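Local coordinates for protein glycoside hydrolase (Streptococcus pneumoniae serotype 4, PDB 6ORH) that probably hydrolyses alpha-L-fucosidic linkages as a family 29 glycoside hydrolase, helping the bacterium degrade host carbohydrate antigens, at residues 85-90 with 150-155; 131-134 with 140-143. The protein carries 2 engineered substitutions. One frame throughout, in Å; residues are numbered along the deposited sequence.

Interaction 1: 85-90 with 150-155; sequences PTAHTD and LKEILS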
loop_
_atom_site.group_PDB
_atom_site.type_symbol
_atom_site.label_atom_id
_atom_site.label_comp_id
_atom_site.label_asym_id
_atom_site.label_seq_id
_atom_site.Cartn_x
_atom_site.Cartn_y
_atom_site.Cartn_z
ATOM N N PRO A 85 -40.414 11.461 12.279
ATOM C CA PRO A 85 -41.262 12.575 12.716
ATOM C C PRO A 85 -40.861 13.266 14.018
ATOM O O PRO A 85 -41.553 13.224 15.041
ATOM C CB PRO A 85 -42.648 11.898 12.717
ATOM C CG PRO A 85 -42.341 10.504 13.144
ATOM C CD PRO A 85 -41.070 10.149 12.392
ATOM N N THR A 86 -39.709 13.927 13.967
ATOM C CA THR A 86 -39.186 14.651 15.107
ATOM C C THR A 86 -40.185 15.714 15.578
ATOM O O THR A 86 -40.917 16.293 14.774
ATOM C CB THR A 86 -37.863 15.333 14.716
ATOM O OG1 THR A 86 -37.342 16.072 15.812
ATOM C CG2 THR A 86 -37.943 16.192 13.465
ATOM N N ALA A 87 -40.131 15.988 16.886
ATOM C CA ALA A 87 -40.936 17.058 17.459
ATOM C C ALA A 87 -40.289 18.422 17.208
ATOM O O ALA A 87 -40.903 19.456 17.504
ATOM C CB ALA A 87 -41.108 16.829 18.945
ATOM N N HIS A 88 -39.050 18.445 16.694
ATOM C CA HIS A 88 -38.178 19.599 16.912
ATOM C C HIS A 88 -37.977 20.481 15.677
ATOM O O HIS A 88 -37.365 21.553 15.790
ATOM C CB HIS A 88 -36.861 19.162 17.563
ATOM C CG HIS A 88 -37.107 18.561 18.901
ATOM N ND1 HIS A 88 -37.736 19.266 19.921
ATOM C CD2 HIS A 88 -36.896 17.316 19.380
ATOM C CE1 HIS A 88 -37.840 18.492 20.984
ATOM N NE2 HIS A 88 -37.343 17.303 20.676
ATOM N N THR A 89 -38.433 20.016 14.510
ATOM C CA THR A 89 -38.463 20.833 13.305
ATOM C C THR A 89 -39.678 20.445 12.478
ATOM O O THR A 89 -40.148 19.316 12.575
ATOM C CB THR A 89 -37.183 20.703 12.469
ATOM O OG1 THR A 89 -37.381 21.523 11.313
ATOM C CG2 THR A 89 -36.961 19.294 11.947
ATOM N N ASP A 90 -40.158 21.372 11.632
ATOM C CA ASP A 90 -41.169 21.012 10.652
ATOM C C ASP A 90 -40.547 20.436 9.380
ATOM O O ASP A 90 -41.272 20.003 8.491
ATOM C CB ASP A 90 -42.036 22.214 10.262
ATOM C CG ASP A 90 -42.909 22.740 11.384
ATOM O OD1 ASP A 90 -43.309 21.935 12.266
ATOM O OD2 ASP A 90 -43.195 23.957 11.354
ATOM N N LEU A 150 -30.900 13.685 19.467
ATOM C CA LEU A 150 -30.212 12.523 20.031
ATOM C C LEU A 150 -31.133 11.828 21.042
ATOM O O LEU A 150 -31.235 10.594 21.031
ATOM C CB LEU A 150 -28.898 12.920 20.707
ATOM C CG LEU A 150 -27.729 13.320 19.792
ATOM C CD1 LEU A 150 -26.522 13.702 20.634
ATOM C CD2 LEU A 150 -27.379 12.174 18.850
ATOM N N LYS A 151 -31.782 12.615 21.931
ATOM C CA LYS A 151 -32.633 12.042 22.969
ATOM C C LYS A 151 -33.832 11.333 22.343
ATOM O O LYS A 151 -34.185 10.223 22.747
ATOM C CB LYS A 151 -33.081 13.164 23.916
ATOM C CG LYS A 151 -31.942 13.626 24.821
ATOM C CD LYS A 151 -32.329 14.801 25.707
ATOM C CE LYS A 151 -31.212 15.214 26.641
ATOM N NZ LYS A 151 -31.656 16.352 27.483
ATOM N N GLU A 152 -34.464 11.958 21.348
ATOM C CA GLU A 152 -35.605 11.353 20.669
ATOM C C GLU A 152 -35.226 10.004 20.067
ATOM O O GLU A 152 -36.013 9.051 20.102
ATOM C CB GLU A 152 -36.035 12.172 19.457
ATOM C CG GLU A 152 -36.928 13.309 19.821
ATOM C CD GLU A 152 -37.474 14.060 18.618
ATOM O OE1 GLU A 152 -36.715 14.299 17.645
ATOM O OE2 GLU A 152 -38.685 14.372 18.647
ATOM N N ILE A 153 -34.028 9.940 19.494
ATOM C CA ILE A 153 -33.649 8.755 18.735
ATOM C C ILE A 153 -33.235 7.658 19.709
ATOM O O ILE A 153 -33.584 6.477 19.504
ATOM C CB ILE A 153 -32.498 9.112 17.770
ATOM C CG1 ILE A 153 -33.003 10.059 16.667
ATOM C CG2 ILE A 153 -31.869 7.847 17.191
ATOM C CD1 ILE A 153 -31.874 10.841 15.968
ATOM N N LEU A 154 -32.436 8.047 20.714
ATOM C CA LEU A 154 -31.721 7.061 21.509
ATOM C C LEU A 154 -32.475 6.627 22.774
ATOM O O LEU A 154 -31.995 5.725 23.477
ATOM C CB LEU A 154 -30.319 7.579 21.853
ATOM C CG LEU A 154 -29.445 7.957 20.654
ATOM C CD1 LEU A 154 -28.183 8.654 21.146
ATOM C CD2 LEU A 154 -29.073 6.720 19.800
ATOM N N SER A 155 -33.634 7.258 23.062
ATOM C CA SER A 155 -34.417 6.883 24.240
ATOM C C SER A 155 -35.676 6.087 23.892
ATOM O O SER A 155 -36.423 5.739 24.805
ATOM C CB SER A 155 -34.818 8.100 25.038
ATOM O OG SER A 155 -35.816 8.788 24.308
#

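Interaction 2: 131-134 with 140-143; sequences SPLY and ADYN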
loop_
_atom_site.group_PDB
_atom_site.type_symbol
_atom_site.label_atom_id
_atom_site.label_comp_id
_atom_site.label_asym_id
_atom_site.label_seq_id
_atom_site.Cartn_x
_atom_site.Cartn_y
_atom_site.Cartn_z
ATOM N N SER A 131 -31.580 24.474 9.178
ATOM C CA SER A 131 -32.048 24.986 10.454
ATOM C C SER A 131 -31.736 26.473 10.602
ATOM O O SER A 131 -30.578 26.883 10.466
ATOM C CB SER A 131 -31.358 24.269 11.571
ATOM O OG SER A 131 -31.777 24.860 12.790
ATOM N N PRO A 132 -32.747 27.302 10.949
ATOM C CA PRO A 132 -32.487 28.711 11.265
ATOM C C PRO A 132 -31.591 28.928 12.484
ATOM O O PRO A 132 -31.117 30.033 12.732
ATOM C CB PRO A 132 -33.885 29.334 11.476
ATOM C CG PRO A 132 -34.874 28.183 11.504
ATOM C CD PRO A 132 -34.177 26.952 10.951
ATOM N N LEU A 133 -31.353 27.863 13.268
ATOM C CA LEU A 133 -30.567 27.950 14.488
ATOM C C LEU A 133 -29.087 27.732 14.179
ATOM O O LEU A 133 -28.254 27.922 15.059
ATOM C CB LEU A 133 -31.058 26.873 15.470
ATOM C CG LEU A 133 -32.547 26.897 15.819
ATOM C CD1 LEU A 133 -32.875 25.749 16.767
ATOM C CD2 LEU A 133 -32.912 28.233 16.457
ATOM N N TYR A 134 -28.785 27.291 12.945
ATOM C CA TYR A 134 -27.403 26.986 12.571
ATOM C C TYR A 134 -26.639 28.271 12.268
ATOM O O TYR A 134 -26.425 28.630 11.113
ATOM C CB TYR A 134 -27.298 25.925 11.470
ATOM C CG TYR A 134 -25.924 25.300 11.428
ATOM C CD1 TYR A 134 -24.893 25.846 10.658
ATOM C CD2 TYR A 134 -25.636 24.177 12.191
ATOM C CE1 TYR A 134 -23.620 25.287 10.614
ATOM C CE2 TYR A 134 -24.366 23.625 12.178
ATOM C CZ TYR A 134 -23.367 24.163 11.385
ATOM O OH TYR A 134 -22.113 23.632 11.396
ATOM N N ALA A 140 -26.010 27.997 20.865
ATOM C CA ALA A 140 -26.545 27.272 22.005
ATOM C C ALA A 140 -27.885 26.632 21.642
ATOM O O ALA A 140 -28.174 25.496 22.047
ATOM C CB ALA A 140 -26.611 28.145 23.242
ATOM N N ASP A 141 -28.714 27.354 20.879
ATOM C CA ASP A 141 -30.012 26.831 20.481
ATOM C C ASP A 141 -29.822 25.675 19.495
ATOM O O ASP A 141 -30.555 24.686 19.563
ATOM C CB ASP A 141 -30.950 27.906 19.917
ATOM C CG ASP A 141 -31.642 28.749 20.978
ATOM O OD1 ASP A 141 -31.622 28.367 22.146
ATOM O OD2 ASP A 141 -32.247 29.778 20.608
ATOM N N TYR A 142 -28.830 25.779 18.601
ATOM C CA TYR A 142 -28.643 24.700 17.632
ATOM C C TYR A 142 -28.196 23.439 18.369
ATOM O O TYR A 142 -28.702 22.336 18.078
ATOM C CB TYR A 142 -27.622 25.009 16.520
ATOM C CG TYR A 142 -27.466 23.813 15.612
ATOM C CD1 TYR A 142 -28.478 23.431 14.748
ATOM C CD2 TYR A 142 -26.378 22.949 15.744
ATOM C CE1 TYR A 142 -28.411 22.262 13.991
ATOM C CE2 TYR A 142 -26.278 21.792 14.977
ATOM C CZ TYR A 142 -27.305 21.430 14.121
ATOM O OH TYR A 142 -27.227 20.282 13.364
ATOM N N ASN A 143 -27.258 23.623 19.307
ATOM C CA ASN A 143 -26.801 22.483 20.107
ATOM C C ASN A 143 -27.962 21.822 20.848
ATOM O O ASN A 143 -27.992 20.589 20.959
ATOM C CB ASN A 143 -25.690 22.876 21.074
ATOM C CG ASN A 143 -24.366 22.887 20.348
ATOM O OD1 ASN A 143 -23.832 21.828 20.024
ATOM N ND2 ASN A 143 -23.828 24.073 20.100
#

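Interaction 1: 85-90 with 150-155
Thr86 and Ala87 each give one hydrogen bond to the carboxylate of Glu152, which reaches out from the last turns of helix 139-154 to the loop 85-90. At Thr86 the hydroxyl lies anti to the backbone nitrogen (chi1 179°), and from there OG1 donates to Glu152 OE1 at 2.6 Å. The approach is on the syn side of that oxygen and 15° out of the carboxylate plane. The same OG1 accepts a bond from His88 N at 3.1 Å, closing an ST turn; Ala87, inside it, donates its own N-H to Glu152 OE2, with Ala87 N 2.8 Å from that oxygen and the bond nearly straight and onto the syn lone pair. With both oxygens held from the loop, rotation of the carboxylate is restrained, and the methyl CB of Ala87 rests 3.5 Å from Glu152 OE2. His88 points toward the helix, its CD2 3.4 Å from Glu152 CD. Ring and carboxylate planes are 52° apart, so the imidazole leans obliquely on the acid, while Ala87 CB lies over one face of the His88 ring.

Glu152 reaches the loop with its chain extended beyond CG. Tyr84 OH also hydrogen-bonds to Glu152 OE1, and Gln149, one turn back on the helix, hydrogen-bonds through NE2 to Thr86 OG1. Three bonds therefore reach the carboxylate, which would probably favour its ionised form. Leu150, on the same helix, packs against Leu124 of strand 119-124. The arrangement is that of an acidic helix side chain binding an ST turn, here joining the long loop after strand 70-74 to a helix of the TIM-barrel-clan catalytic region, away from the annotated sites.

Interaction 2: 131-134 with 140-143
Tyr134 and Tyr142 form a T-shaped pair between a type I beta turn, Ser131 to Tyr134, and the first turns of helix 139-154, the turn lying in the loop that leads from strand 119-124 into this helix. The ring planes stand at 82° with centroids 4.9 Å apart, and the edge of Tyr134 is directed at the face of Tyr142. Its CD2 sits over the centre of that ring, 3.7 Å from Tyr142 CE2. Tyr142 carries CG anti to its backbone nitrogen (chi1 178°), which extends the ring from the helix alongside the turn and lays one face against Tyr134.

Both phenol groups are engaged beyond the pair: Tyr134 OH is hydrogen-bonded to Tyr183 OH and Arg174 NH1, whereas Tyr142 OH has weak bonds to Pro126 O and Lys76 NZ. Toward the surface, Leu133 lies over the helix backbone. Its CB is 4.0 Å from Tyr142 CB, CD1 approaches Asp141 O at 3.8 Å, and CD2 meets the aliphatic CB of Asp141. At the start of the turn, Ser131 OG accepts from Leu133 N in an ST turn inside the beta turn, which is itself closed by Tyr134 N to Ser131 O. That same OG comes to the edge of the Tyr142 ring, near its plane, 4.1 Å from CD1.

Both interactions join helix 139-154 to loops of the catalytic region, interaction 1 near its C-terminal end and interaction 2 near its beginning, with centres about 15 Å apart. Along the chain, interaction 2 is nested inside the span closed by interaction 1. Each is partly buried and uses an ST turn, yet the chemistry differs. At 85-90 with 150-155 the link is polar, gathered on one carboxylate between a buried threonine and two exposed residues; at 131-134 with 140-143 it is aromatic and apolar, with two buried rings inside and a leucine toward the surface. The first joins elements distant in sequence, the second a helix and its own lead-in loop.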